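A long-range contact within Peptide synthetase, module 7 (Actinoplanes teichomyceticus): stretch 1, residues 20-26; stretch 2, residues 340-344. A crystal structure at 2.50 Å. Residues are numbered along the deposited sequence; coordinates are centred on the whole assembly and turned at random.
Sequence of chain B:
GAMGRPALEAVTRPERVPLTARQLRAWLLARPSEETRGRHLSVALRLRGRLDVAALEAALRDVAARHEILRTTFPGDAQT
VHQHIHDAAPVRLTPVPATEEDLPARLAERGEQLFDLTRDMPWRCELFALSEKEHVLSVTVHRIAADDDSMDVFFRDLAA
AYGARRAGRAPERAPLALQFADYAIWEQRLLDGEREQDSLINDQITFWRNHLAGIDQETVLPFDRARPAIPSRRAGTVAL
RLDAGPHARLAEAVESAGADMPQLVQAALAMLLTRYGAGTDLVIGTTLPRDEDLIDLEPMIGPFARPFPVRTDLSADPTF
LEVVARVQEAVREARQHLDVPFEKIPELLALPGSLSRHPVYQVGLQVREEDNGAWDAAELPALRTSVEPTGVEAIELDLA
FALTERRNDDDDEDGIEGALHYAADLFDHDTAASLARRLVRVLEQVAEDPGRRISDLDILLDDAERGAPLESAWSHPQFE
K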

# COMPACT_ATOMS: atom_id res chain seq x y z
N THR B 20 3.15 -24.80 10.62
CA THR B 20 1.90 -24.82 9.87
C THR B 20 1.94 -26.00 8.91
O THR B 20 3.00 -26.59 8.70
CB THR B 20 1.64 -23.55 9.05
OG1 THR B 20 2.65 -23.43 8.03
CG2 THR B 20 1.59 -22.30 9.93
N ALA B 21 0.79 -26.32 8.32
CA ALA B 21 0.72 -27.38 7.33
C ALA B 21 1.60 -27.07 6.12
O ALA B 21 2.27 -27.96 5.60
CB ALA B 21 -0.74 -27.61 6.89
N ARG B 22 1.63 -25.81 5.70
CA ARG B 22 2.48 -25.40 4.59
C ARG B 22 3.97 -25.60 4.91
O ARG B 22 4.72 -26.09 4.08
CB ARG B 22 2.21 -23.94 4.20
CG ARG B 22 2.89 -23.47 2.90
CD ARG B 22 2.01 -22.51 2.11
NE ARG B 22 0.61 -22.92 2.22
CZ ARG B 22 -0.32 -22.22 2.86
NH1 ARG B 22 -0.03 -21.05 3.41
NH2 ARG B 22 -1.56 -22.70 2.94
N GLN B 23 4.38 -25.24 6.13
CA GLN B 23 5.77 -25.42 6.56
C GLN B 23 6.20 -26.90 6.62
O GLN B 23 7.29 -27.27 6.16
CB GLN B 23 5.99 -24.79 7.94
CG GLN B 23 5.91 -23.27 8.00
CD GLN B 23 6.10 -22.75 9.42
OE1 GLN B 23 5.43 -23.20 10.35
NE2 GLN B 23 7.03 -21.81 9.59
N LEU B 24 5.34 -27.73 7.20
CA LEU B 24 5.60 -29.16 7.32
C LEU B 24 5.81 -29.81 5.95
O LEU B 24 6.64 -30.71 5.81
CB LEU B 24 4.47 -29.85 8.07
CG LEU B 24 4.62 -31.36 8.31
CD1 LEU B 24 5.86 -31.63 9.12
CD2 LEU B 24 3.38 -31.93 8.99
N ARG B 25 5.07 -29.36 4.94
CA ARG B 25 5.27 -29.90 3.61
C ARG B 25 6.60 -29.43 3.04
O ARG B 25 7.35 -30.21 2.47
CB ARG B 25 4.15 -29.52 2.66
CG ARG B 25 4.35 -30.13 1.27
CD ARG B 25 3.14 -29.96 0.38
NE ARG B 25 3.55 -30.05 -1.02
CZ ARG B 25 3.54 -31.18 -1.72
NH1 ARG B 25 3.13 -32.32 -1.15
NH2 ARG B 25 3.95 -31.15 -2.99
N ALA B 26 6.89 -28.15 3.22
CA ALA B 26 8.19 -27.62 2.84
C ALA B 26 9.31 -28.41 3.52
O ALA B 26 10.26 -28.82 2.87
CB ALA B 26 8.29 -26.13 3.18
N VAL B 340 -9.09 -24.68 5.59
CA VAL B 340 -8.25 -25.86 5.42
C VAL B 340 -7.03 -25.48 4.62
O VAL B 340 -7.17 -24.93 3.52
CB VAL B 340 -8.91 -27.02 4.65
CG1 VAL B 340 -8.23 -28.31 5.02
CG2 VAL B 340 -10.34 -27.12 4.92
N PRO B 341 -5.84 -25.78 5.14
CA PRO B 341 -4.67 -25.58 4.30
C PRO B 341 -4.73 -26.53 3.12
O PRO B 341 -5.15 -27.68 3.27
CB PRO B 341 -3.49 -25.91 5.22
CG PRO B 341 -4.05 -25.91 6.59
CD PRO B 341 -5.49 -26.30 6.47
N PHE B 342 -4.33 -26.03 1.96
CA PHE B 342 -4.20 -26.87 0.78
C PHE B 342 -3.37 -28.13 1.02
O PHE B 342 -3.67 -29.19 0.48
CB PHE B 342 -3.57 -26.07 -0.36
CG PHE B 342 -3.07 -26.92 -1.47
CD1 PHE B 342 -3.95 -27.43 -2.42
CD2 PHE B 342 -1.72 -27.24 -1.57
CE1 PHE B 342 -3.51 -28.23 -3.44
CE2 PHE B 342 -1.27 -28.04 -2.59
CZ PHE B 342 -2.17 -28.53 -3.53
N GLU B 343 -2.32 -28.00 1.83
CA GLU B 343 -1.33 -29.06 2.01
C GLU B 343 -1.90 -30.23 2.80
O GLU B 343 -1.31 -31.31 2.88
CB GLU B 343 -0.09 -28.49 2.72
CG GLU B 343 0.69 -27.46 1.89
CD GLU B 343 0.05 -26.06 1.84
OE1 GLU B 343 -0.92 -25.80 2.60
OE2 GLU B 343 0.51 -25.20 1.04
N LYS B 344 -3.08 -30.01 3.37
CA LYS B 344 -3.76 -31.00 4.18
C LYS B 344 -4.64 -31.87 3.28
O LYS B 344 -5.04 -32.98 3.66
CB LYS B 344 -4.60 -30.28 5.24
CG LYS B 344 -5.03 -31.14 6.38
CD LYS B 344 -3.86 -31.49 7.27
CE LYS B 344 -4.37 -32.19 8.54
NZ LYS B 344 -5.77 -32.71 8.40

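The first turn of a helix (A21 onward) meets a short segment more than 300 residues later in the chain, and a salt bridge supplies the hydrogen bonds between them. The two backbones come closest at R22 and E343, with CA atoms 5.9 Å apart; no backbone-to-backbone hydrogen bond joins them, so side chains carry the contact. T20 caps the helix: its chi1, in the p well, places OG1 3.1 Å from Q23 N, while Q23, with chi1 m and chi2 t, returns OE1 to within 2.8 Å of T20 N. This reciprocal pair satisfies amides that the start of a helix leaves without backbone acceptors. Q23 points away from the second stretch, whereas A21 and R25, one turn apart, both point toward it. In the second stretch, K344 N bonds to P341 O at 3.1 Å, closing a turn that includes F342 and E343.

R22 leaves its CA sideways, yet its guanidinium reaches E343. Chi1 is t, chi2 lies between wells at 144°, and chi3 is m, so the chain bends rather than running fully extended. E343 points toward the helix and folds through chi1 m and chi2 p. E343 OE2 thus lies at the guanidinium edge, near its plane, and the carboxylate takes two hydrogen bonds: R22 NE to E343 OE2 is short, 2.6 Å and 158°, and R22 NH2 to E343 OE1 is longer and more bent, 3.2 Å and 136°. Charge attraction reinforces both. R22 NH1 is bonded elsewhere in the structure.

Carbon contacts accompany the bridge. A21 CB rests 3.6 Å from P341 CB, where a small methyl meets a proline ring. R25, t at chi1 through chi3, extends its aliphatic chain past E343, bringing R25 CD within 3.8 Å of E343 CG.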